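Local coordinates for glutathione S-transferase (PDB 4MK3), which probably transfers glutathione to electrophilic substrates as a glutathione S-transferase, and binds glutathione sulfinic acid in its active-site pocket, at residues A[38-43]-A[99-104]; A[70-75]-A[86-91]; A[173-178]-A[216-221]. All blocks are in the same frame, centred on the assembly; numbering follows the deposited sequence.

Contact 1 of 3, residues A[38-43]-A[99-104]; sequences RVVLAE and SRLIPQ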
loop_
_atom_site.group_PDB
_atom_site.type_symbol
_atom_site.label_atom_id
_atom_site.label_comp_id
_atom_site.label_asym_id
_atom_site.label_seq_id
_atom_site.Cartn_x
_atom_site.Cartn_y
_atom_site.Cartn_z
ATOM N N ARG A 38 13.914 5.889 -5.402
ATOM C CA ARG A 38 15.175 6.434 -5.850
ATOM C C ARG A 38 16.314 5.426 -5.713
ATOM O O ARG A 38 17.181 5.346 -6.581
ATOM C CB ARG A 38 15.486 7.715 -5.104
ATOM C CG ARG A 38 14.447 8.791 -5.335
ATOM C CD ARG A 38 14.751 9.983 -4.506
ATOM N NE ARG A 38 16.011 10.572 -4.906
ATOM C CZ ARG A 38 16.771 11.290 -4.103
ATOM N NH1 ARG A 38 16.395 11.458 -2.852
ATOM N NH2 ARG A 38 17.903 11.820 -4.547
ATOM N N VAL A 39 16.301 4.648 -4.640
ATOM C CA VAL A 39 17.302 3.589 -4.484
ATOM C C VAL A 39 17.163 2.554 -5.603
ATOM O O VAL A 39 18.155 2.158 -6.206
ATOM C CB VAL A 39 17.228 2.951 -3.089
ATOM C CG1 VAL A 39 18.046 1.652 -3.036
ATOM C CG2 VAL A 39 17.711 3.951 -2.029
ATOM N N VAL A 40 15.936 2.135 -5.900
ATOM C CA VAL A 40 15.722 1.204 -6.982
ATOM C C VAL A 40 16.259 1.811 -8.284
ATOM O O VAL A 40 17.010 1.180 -9.019
ATOM C CB VAL A 40 14.230 0.848 -7.136
ATOM C CG1 VAL A 40 13.995 0.078 -8.430
ATOM C CG2 VAL A 40 13.765 0.026 -5.927
ATOM N N LEU A 41 15.883 3.045 -8.596
ATOM C CA LEU A 41 16.349 3.646 -9.844
ATOM C C LEU A 41 17.866 3.738 -9.923
ATOM O O LEU A 41 18.459 3.509 -10.965
ATOM C CB LEU A 41 15.726 5.024 -10.050
ATOM C CG LEU A 41 14.209 4.980 -10.259
ATOM C CD1 LEU A 41 13.591 6.343 -10.069
ATOM C CD2 LEU A 41 13.888 4.472 -11.653
ATOM N N ALA A 42 18.510 4.047 -8.806
ATOM C CA ALA A 42 19.964 4.103 -8.771
ATOM C C ALA A 42 20.590 2.717 -8.966
ATOM O O ALA A 42 21.535 2.557 -9.728
ATOM C CB ALA A 42 20.423 4.698 -7.463
ATOM N N GLU A 43 20.051 1.727 -8.265
ATOM C CA GLU A 43 20.578 0.369 -8.393
ATOM C C GLU A 43 20.467 -0.129 -9.836
ATOM O O GLU A 43 21.371 -0.825 -10.328
ATOM C CB GLU A 43 19.839 -0.601 -7.466
ATOM C CG GLU A 43 19.981 -0.337 -5.977
ATOM C CD GLU A 43 21.299 -0.757 -5.367
ATOM O OE1 GLU A 43 22.141 -1.362 -6.070
ATOM O OE2 GLU A 43 21.497 -0.489 -4.156
ATOM N N SER A 99 20.985 -5.293 -12.049
ATOM C CA SER A 99 20.602 -5.385 -10.642
ATOM C C SER A 99 19.123 -5.724 -10.466
ATOM O O SER A 99 18.350 -4.918 -9.960
ATOM C CB SER A 99 20.915 -4.064 -9.936
ATOM O OG SER A 99 20.502 -4.094 -8.580
ATOM N N ARG A 100 18.732 -6.913 -10.896
ATOM C CA ARG A 100 17.378 -7.400 -10.649
ATOM C C ARG A 100 17.061 -7.436 -9.150
ATOM O O ARG A 100 17.767 -8.096 -8.392
ATOM C CB ARG A 100 17.259 -8.813 -11.204
ATOM C CG ARG A 100 16.265 -8.945 -12.315
ATOM C CD ARG A 100 14.886 -8.556 -11.842
ATOM N NE ARG A 100 13.881 -8.918 -12.831
ATOM C CZ ARG A 100 13.244 -10.085 -12.859
ATOM N NH1 ARG A 100 12.348 -10.326 -13.810
ATOM N NH2 ARG A 100 13.498 -11.009 -11.942
ATOM N N LEU A 101 15.987 -6.759 -8.741
ATOM C CA LEU A 101 15.628 -6.601 -7.325
ATOM C C LEU A 101 14.382 -7.347 -6.892
ATOM O O LEU A 101 14.126 -7.491 -5.697
ATOM C CB LEU A 101 15.443 -5.127 -6.996
ATOM C CG LEU A 101 16.714 -4.299 -7.093
ATOM C CD1 LEU A 101 16.395 -2.809 -6.881
ATOM C CD2 LEU A 101 17.778 -4.749 -6.114
ATOM N N ILE A 102 13.598 -7.826 -7.839
ATOM C CA ILE A 102 12.429 -8.629 -7.525
ATOM C C ILE A 102 12.604 -9.971 -8.227
ATOM O O ILE A 102 12.720 -10.023 -9.463
ATOM C CB ILE A 102 11.112 -7.964 -7.942
ATOM C CG1 ILE A 102 11.000 -6.554 -7.347
ATOM C CG2 ILE A 102 9.926 -8.814 -7.479
ATOM C CD1 ILE A 102 9.790 -5.771 -7.826
ATOM N N PRO A 103 12.639 -11.072 -7.465
ATOM C CA PRO A 103 12.870 -12.396 -8.061
ATOM C C PRO A 103 11.799 -12.846 -9.038
ATOM O O PRO A 103 10.669 -12.372 -8.952
ATOM C CB PRO A 103 12.873 -13.325 -6.838
ATOM C CG PRO A 103 13.255 -12.463 -5.727
ATOM C CD PRO A 103 12.634 -11.141 -5.996
ATOM N N GLN A 104 12.167 -13.777 -9.925
ATOM C CA GLN A 104 11.253 -14.389 -10.883
ATOM C C GLN A 104 10.221 -15.330 -10.261
ATOM O O GLN A 104 9.064 -15.346 -10.677
ATOM C CB GLN A 104 12.042 -15.204 -11.921
ATOM C CG GLN A 104 13.015 -14.401 -12.759
ATOM C CD GLN A 104 12.347 -13.479 -13.770
ATOM O OE1 GLN A 104 12.994 -12.580 -14.307
ATOM N NE2 GLN A 104 11.058 -13.696 -14.044
#
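Leu101 reaches across to helix 32-44 and rests its CD1 methyl against both branches of Val40. The separations are nearly equal, 4.0 Å from Leu101 CD1 to Val40 CG2 and 4.1 Å from Leu101 CD1 to Val40 CG1. The two side chains run past one another in opposite directions, so the end of the leucine lies alongside the valine. Leu101 is extended beyond CB, with CG anti to the carbonyl carbon (chi1 -66°) and CD1 anti to CA, which brings that one methyl to the helix. One turn further on, Glu43 meets the same methyl with its aliphatic base, Glu43 CB lying 4.1 Å from Leu101 CD1. Ser99 also touches this base, its OG 3.7 Å from Glu43 CB. Ser99 has a left-handed backbone conformation, and its CB packs 3.3 Å from the carbonyl O of Glu43. No hydrogen bond joins the two segments. The loop is held instead by Asp93, which accepts hydrogen bonds from the backbone N atoms of Leu101 and Ile102. This is the GST interdomain linker, packed by its leucine against the first helix of the thioredoxin-like domain as it leads into helix 106-134.

Contact 2 of 3, residues A[70-75]-A[86-91]; sequences KVPCLV and RVIAEY. With GSF (L-gamma-glutamyl-3-sulfino-L-alanylglycine), chain E.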
loop_
_atom_site.group_PDB
_atom_site.type_symbol
_atom_site.label_atom_id
_atom_site.label_comp_id
_atom_site.label_asym_id
_atom_site.label_seq_id
_atom_site.Cartn_x
_atom_site.Cartn_y
_atom_site.Cartn_z
ATOM N N LYS A 70 -0.149 12.273 -3.355
ATOM C CA LYS A 70 1.030 11.748 -2.675
ATOM C C LYS A 70 2.231 11.608 -3.593
ATOM O O LYS A 70 2.096 11.441 -4.812
ATOM C CB LYS A 70 0.725 10.387 -2.024
ATOM C CG LYS A 70 -0.268 10.471 -0.888
ATOM C CD LYS A 70 -0.665 9.094 -0.403
ATOM C CE LYS A 70 -1.560 9.182 0.765
ATOM N NZ LYS A 70 -0.751 9.484 1.977
ATOM N N VAL A 71 3.415 11.709 -2.996
ATOM C CA VAL A 71 4.649 11.311 -3.650
ATOM C C VAL A 71 5.143 10.020 -3.012
ATOM O O VAL A 71 4.868 9.764 -1.832
ATOM C CB VAL A 71 5.748 12.391 -3.558
ATOM C CG1 VAL A 71 5.367 13.584 -4.407
ATOM C CG2 VAL A 71 6.012 12.811 -2.119
ATOM N N PRO A 72 5.891 9.207 -3.773
ATOM C CA PRO A 72 6.360 9.437 -5.134
ATOM C C PRO A 72 5.309 9.216 -6.196
ATOM O O PRO A 72 4.359 8.447 -6.037
ATOM C CB PRO A 72 7.477 8.399 -5.306
ATOM C CG PRO A 72 7.093 7.279 -4.347
ATOM C CD PRO A 72 6.453 7.963 -3.195
ATOM N N CYS A 73 5.521 9.906 -7.313
ATOM C CA CYS A 73 4.726 9.693 -8.509
ATOM C C CYS A 73 5.676 9.816 -9.692
ATOM O O CYS A 73 6.402 10.812 -9.832
ATOM C CB CYS A 73 3.583 10.714 -8.599
ATOM S SG CYS A 73 2.533 10.479 -10.042
ATOM N N LEU A 74 5.710 8.787 -10.536
ATOM C CA LEU A 74 6.543 8.779 -11.731
ATOM C C LEU A 74 5.705 9.149 -12.939
ATOM O O LEU A 74 4.648 8.571 -13.170
ATOM C CB LEU A 74 7.138 7.383 -11.933
ATOM C CG LEU A 74 8.158 7.228 -13.053
ATOM C CD1 LEU A 74 9.494 7.858 -12.668
ATOM C CD2 LEU A 74 8.328 5.745 -13.400
ATOM N N VAL A 75 6.153 10.139 -13.696
ATOM C CA VAL A 75 5.428 10.602 -14.856
ATOM C C VAL A 75 6.271 10.260 -16.057
ATOM O O VAL A 75 7.419 10.712 -16.175
ATOM C CB VAL A 75 5.155 12.108 -14.771
ATOM C CG1 VAL A 75 4.486 12.618 -16.040
ATOM C CG2 VAL A 75 4.299 12.416 -13.540
ATOM N N ARG A 86 5.205 1.196 -4.504
ATOM C CA ARG A 86 5.353 -0.225 -4.828
ATOM C C ARG A 86 5.188 -0.484 -6.307
ATOM O O ARG A 86 5.902 -1.308 -6.897
ATOM C CB ARG A 86 4.318 -1.056 -4.103
ATOM C CG ARG A 86 4.374 -0.941 -2.657
ATOM C CD ARG A 86 3.583 -2.114 -2.093
ATOM N NE ARG A 86 3.222 -1.871 -0.743
ATOM C CZ ARG A 86 2.367 -2.627 -0.073
ATOM N NH1 ARG A 86 1.805 -3.676 -0.667
ATOM N NH2 ARG A 86 2.107 -2.337 1.199
ATOM N N VAL A 87 4.245 0.231 -6.920
ATOM C CA VAL A 87 3.992 0.078 -8.338
ATOM C C VAL A 87 5.161 0.630 -9.153
ATOM O O VAL A 87 5.582 0.048 -10.149
ATOM C CB VAL A 87 2.674 0.812 -8.719
ATOM C CG1 VAL A 87 2.400 0.708 -10.211
ATOM C CG2 VAL A 87 1.517 0.227 -7.939
ATOM N N ILE A 88 5.705 1.758 -8.713
ATOM C CA ILE A 88 6.855 2.351 -9.374
ATOM C C ILE A 88 8.086 1.448 -9.247
ATOM O O ILE A 88 8.802 1.218 -10.225
ATOM C CB ILE A 88 7.169 3.728 -8.785
ATOM C CG1 ILE A 88 5.989 4.693 -9.006
ATOM C CG2 ILE A 88 8.457 4.277 -9.399
ATOM C CD1 ILE A 88 6.092 5.942 -8.126
ATOM N N ALA A 89 8.310 0.913 -8.053
ATOM C CA ALA A 89 9.455 0.018 -7.852
ATOM C C ALA A 89 9.383 -1.223 -8.737
ATOM O O ALA A 89 10.369 -1.606 -9.368
ATOM C CB ALA A 89 9.578 -0.369 -6.382
ATOM N N GLU A 90 8.214 -1.861 -8.776
ATOM C CA GLU A 90 8.003 -3.051 -9.602
ATOM C C GLU A 90 8.231 -2.774 -11.083
ATOM O O GLU A 90 8.851 -3.556 -11.797
ATOM C CB GLU A 90 6.591 -3.595 -9.349
ATOM C CG GLU A 90 6.128 -4.713 -10.267
ATOM C CD GLU A 90 4.671 -5.079 -10.051
ATOM O OE1 GLU A 90 3.857 -4.180 -9.698
ATOM O OE2 GLU A 90 4.336 -6.265 -10.245
ATOM N N TYR A 91 7.714 -1.649 -11.550
ATOM C CA TYR A 91 7.888 -1.289 -12.936
ATOM C C TYR A 91 9.352 -0.955 -13.249
ATOM O O TYR A 91 9.891 -1.413 -14.257
ATOM C CB TYR A 91 6.985 -0.121 -13.270
ATOM C CG TYR A 91 7.093 0.300 -14.714
ATOM C CD1 TYR A 91 6.814 -0.591 -15.740
ATOM C CD2 TYR A 91 7.494 1.573 -15.045
ATOM C CE1 TYR A 91 6.915 -0.216 -17.059
ATOM C CE2 TYR A 91 7.600 1.963 -16.365
ATOM C CZ TYR A 91 7.311 1.061 -17.356
ATOM O OH TYR A 91 7.417 1.440 -18.675
HETATM C CB1 GSF E . 2.391 6.319 0.396
HETATM C CG1 GSF E . 3.134 7.590 0.008
HETATM C CD1 GSF E . 2.908 8.717 0.993
HETATM O OE1 GSF E . 2.088 8.676 1.888
HETATM C C1 GSF E . 3.442 4.900 -1.349
HETATM O O11 GSF E . 4.098 5.599 -2.163
HETATM O O12 GSF E . 3.896 3.780 -0.994
HETATM N N1 GSF E . 1.276 4.302 -0.416
HETATM C CA1 GSF E . 2.136 5.416 -0.807
HETATM N N2 GSF E . 3.721 9.830 0.840
HETATM C CA2 GSF E . 3.556 10.970 1.678
HETATM C CB2 GSF E . 4.827 11.752 1.732
HETATM S SG2 GSF E . 6.062 11.047 2.764
HETATM O O1S GSF E . 6.958 12.152 3.146
HETATM O O2S GSF E . 6.766 9.971 2.006
HETATM C C2 GSF E . 2.593 11.954 1.051
HETATM O O2 GSF E . 2.706 12.273 -0.129
HETATM N N3 GSF E . 1.598 12.487 1.863
HETATM C CA3 GSF E . 0.699 13.469 1.328
HETATM C C3 GSF E . -0.754 13.217 1.746
HETATM O O31 GSF E . -1.604 14.131 1.526
HETATM O O32 GSF E . -1.101 12.146 2.288
#
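Ile88 pushes its CD1 methyl into the bend at cis-Pro72, and most of the packing gathers round that one atom. Ile88 CD1 lies 4.0 Å from Pro72 CB, 3.7 Å from Pro72 O and 3.7 Å from Leu74 N. The isoleucine chain has CG1 anti to the carbonyl carbon (chi1 -62°) and CD1 extended, which brings the methyl to Pro72, the two side chains crossing at a slant. Ile88 CG1 meets Leu74 CB at 4.1 Å. Packing thins out beyond this: the ring of partly exposed Tyr91 comes no nearer than 4.6 Å, from its CD2 to Leu74 CD2. Before the cis-proline the backbone turns to the ligand. Val71 pairs with the cysteinyl unit of the bound sulfinic acid, its N donating to GSF O2 (3.0 Å, 152°) and its O accepting from GSF N2 (2.9 Å, 147°). The partly exposed Lys70 bends at its last torsion, and its NZ grips GSF O32 at 2.7 Å as well as GSF OE1. Such a cis-proline beside glutathione is a hallmark of the GST thioredoxin-like domain. Here Leu25 of strand 24-27, Val37 of helix 32-44 and Val82 of strand 81-82 close in round Pro72, Leu74 and Ile88.

Contact 3 of 3, residues A[173-178]-A[216-221]; sequences THYTLA and QSFIDT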
loop_
_atom_site.group_PDB
_atom_site.type_symbol
_atom_site.label_atom_id
_atom_site.label_comp_id
_atom_site.label_asym_id
_atom_site.label_seq_id
_atom_site.Cartn_x
_atom_site.Cartn_y
_atom_site.Cartn_z
ATOM N N THR A 173 20.753 -15.032 0.404
ATOM C CA THR A 173 22.019 -14.721 -0.252
ATOM C C THR A 173 22.025 -13.394 -0.999
ATOM O O THR A 173 23.090 -12.816 -1.177
ATOM C CB THR A 173 22.410 -15.806 -1.285
ATOM O OG1 THR A 173 21.327 -16.000 -2.198
ATOM C CG2 THR A 173 22.700 -17.140 -0.609
ATOM N N HIS A 174 20.876 -12.936 -1.496
ATOM C CA HIS A 174 20.870 -11.803 -2.419
ATOM C C HIS A 174 20.113 -10.620 -1.928
ATOM O O HIS A 174 19.078 -10.738 -1.299
ATOM C CB HIS A 174 20.263 -12.212 -3.754
ATOM C CG HIS A 174 21.198 -13.005 -4.598
ATOM N ND1 HIS A 174 21.500 -14.326 -4.334
ATOM C CD2 HIS A 174 21.944 -12.662 -5.674
ATOM C CE1 HIS A 174 22.370 -14.762 -5.221
ATOM N NE2 HIS A 174 22.651 -13.775 -6.051
ATOM N N TYR A 175 20.653 -9.456 -2.281
ATOM C CA TYR A 175 20.006 -8.159 -2.087
ATOM C C TYR A 175 18.809 -8.029 -3.022
ATOM O O TYR A 175 18.920 -8.294 -4.223
ATOM C CB TYR A 175 21.035 -7.100 -2.423
ATOM C CG TYR A 175 20.656 -5.632 -2.318
ATOM C CD1 TYR A 175 20.594 -4.982 -1.101
ATOM C CD2 TYR A 175 20.455 -4.889 -3.458
ATOM C CE1 TYR A 175 20.314 -3.640 -1.028
ATOM C CE2 TYR A 175 20.174 -3.540 -3.392
ATOM C CZ TYR A 175 20.120 -2.928 -2.171
ATOM O OH TYR A 175 19.890 -1.579 -2.090
ATOM N N THR A 176 17.682 -7.642 -2.441
ATOM C CA THR A 176 16.429 -7.482 -3.175
ATOM C C THR A 176 15.707 -6.226 -2.712
ATOM O O THR A 176 16.141 -5.500 -1.817
ATOM C CB THR A 176 15.468 -8.675 -2.924
ATOM O OG1 THR A 176 15.026 -8.652 -1.560
ATOM C CG2 THR A 176 16.110 -10.021 -3.258
ATOM N N LEU A 177 14.560 -5.991 -3.338
ATOM C CA LEU A 177 13.696 -4.901 -2.917
ATOM C C LEU A 177 13.315 -4.999 -1.443
ATOM O O LEU A 177 13.035 -3.980 -0.810
ATOM C CB LEU A 177 12.445 -4.897 -3.802
ATOM C CG LEU A 177 11.376 -3.835 -3.512
ATOM C CD1 LEU A 177 11.927 -2.429 -3.671
ATOM C CD2 LEU A 177 10.181 -4.039 -4.444
ATOM N N ALA A 178 13.292 -6.211 -0.873
ATOM C CA ALA A 178 13.041 -6.336 0.547
ATOM C C ALA A 178 14.036 -5.527 1.369
ATOM O O ALA A 178 13.661 -4.787 2.298
ATOM C CB ALA A 178 13.085 -7.812 0.961
ATOM N N GLN A 216 26.111 2.679 -2.634
ATOM C CA GLN A 216 26.099 3.974 -3.312
ATOM C C GLN A 216 24.678 4.561 -3.371
ATOM O O GLN A 216 24.483 5.774 -3.196
ATOM C CB GLN A 216 26.657 3.840 -4.724
ATOM C CG GLN A 216 26.975 5.200 -5.338
ATOM C CD GLN A 216 28.087 5.890 -4.596
ATOM O OE1 GLN A 216 29.170 5.319 -4.409
ATOM N NE2 GLN A 216 27.839 7.111 -4.140
ATOM N N SER A 217 23.696 3.721 -3.640
ATOM C CA SER A 217 22.322 4.174 -3.751
ATOM C C SER A 217 21.802 4.810 -2.462
ATOM O O SER A 217 21.013 5.752 -2.499
ATOM C CB SER A 217 21.447 3.002 -4.157
ATOM O OG SER A 217 21.548 1.990 -3.155
ATOM N N PHE A 218 22.201 4.270 -1.319
ATOM C CA PHE A 218 21.852 4.865 -0.038
ATOM C C PHE A 218 22.654 6.132 0.239
ATOM O O PHE A 218 22.098 7.151 0.665
ATOM C CB PHE A 218 21.987 3.831 1.097
ATOM C CG PHE A 218 20.760 2.955 1.242
ATOM C CD1 PHE A 218 20.531 1.919 0.370
ATOM C CD2 PHE A 218 19.821 3.230 2.213
ATOM C CE1 PHE A 218 19.385 1.133 0.487
ATOM C CE2 PHE A 218 18.665 2.460 2.332
ATOM C CZ PHE A 218 18.455 1.419 1.452
ATOM N N ILE A 219 23.967 6.083 0.000
ATOM C CA ILE A 219 24.833 7.247 0.197
ATOM C C ILE A 219 24.293 8.479 -0.543
ATOM O O ILE A 219 24.325 9.584 -0.034
ATOM C CB ILE A 219 26.250 6.917 -0.316
ATOM C CG1 ILE A 219 26.934 5.911 0.619
ATOM C CG2 ILE A 219 27.090 8.175 -0.460
ATOM C CD1 ILE A 219 28.185 5.304 0.031
ATOM N N ASP A 220 23.812 8.269 -1.764
ATOM C CA ASP A 220 23.378 9.367 -2.600
ATOM C C ASP A 220 21.972 9.878 -2.281
ATOM O O ASP A 220 21.569 10.885 -2.825
ATOM C CB ASP A 220 23.425 8.961 -4.085
ATOM C CG ASP A 220 24.840 8.863 -4.631
ATOM O OD1 ASP A 220 25.729 9.539 -4.096
ATOM O OD2 ASP A 220 25.027 8.127 -5.627
ATOM N N THR A 221 21.228 9.177 -1.438
ATOM C CA THR A 221 19.824 9.505 -1.151
ATOM C C THR A 221 19.531 9.775 0.325
ATOM O O THR A 221 18.381 9.680 0.754
ATOM C CB THR A 221 18.870 8.389 -1.629
ATOM O OG1 THR A 221 19.193 7.167 -0.963
ATOM C CG2 THR A 221 18.962 8.193 -3.145
#
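The hydroxyls of Tyr175 and Ser217, 4.1 Å apart from Tyr175 OH to Ser217 OG, converge on one acceptor, Glu43 OE2 of helix 32-44. Ser217 OG is hydrogen-bonded to it, Tyr175 OH only weakly, and Arg215 adds a salt bridge while also making a cation-pi contact with the tyrosine ring. The contact thus lies where the helical C-terminal domain of the GST fold closes on the first helix of the thioredoxin-like domain. Several groups sharing one carboxylate oxygen would probably keep it ionised. Tyr175 projects with CG anti to its backbone N (chi1 180°), which carries the phenol across to helix 216-219. Its OH arrives at the edge of the Phe218 ring, near the ring plane, 3.8 Å from Phe218 CE1, while the two side chains lie at a slant to each other. Right after Tyr175, Thr176 caps helix 177-192: Thr176 OG1 accepts from Ala178 N at 3.1 Å, and its own N donates to Asp179, the Thr-X-X-Asp pattern of the GST N-capping box. In the other segment Thr221 OG1 donates to Ser217 O at 2.8 Å, in the carbonyl plane and on a lone pair, with a C=O...OG1 angle of 143°.

Overall arrangement
Along the chain, contact 2 is nested inside the loop closed by contact 1, and contact 3 follows both. Contact 2 belongs to the thioredoxin-like domain and contact 3 to the helical one; their centres are about 17 Å apart. Contact 1 bridges them, with its centre about 8 Å from that of contact 3 and about 13 Å from that of contact 2. Helix 32-44 is shared: one part faces the linker and residues 216-221, while Val37 packs on Pro72 and Ile88. The linker in turn is fastened to helix 177-192 through Leu101 O and Leu177 N, 2.8 Å apart, and Ile102 packs on helix 85-94. Contacts 1 and 3 thus join helix 32-44 to the linker and the helical domain.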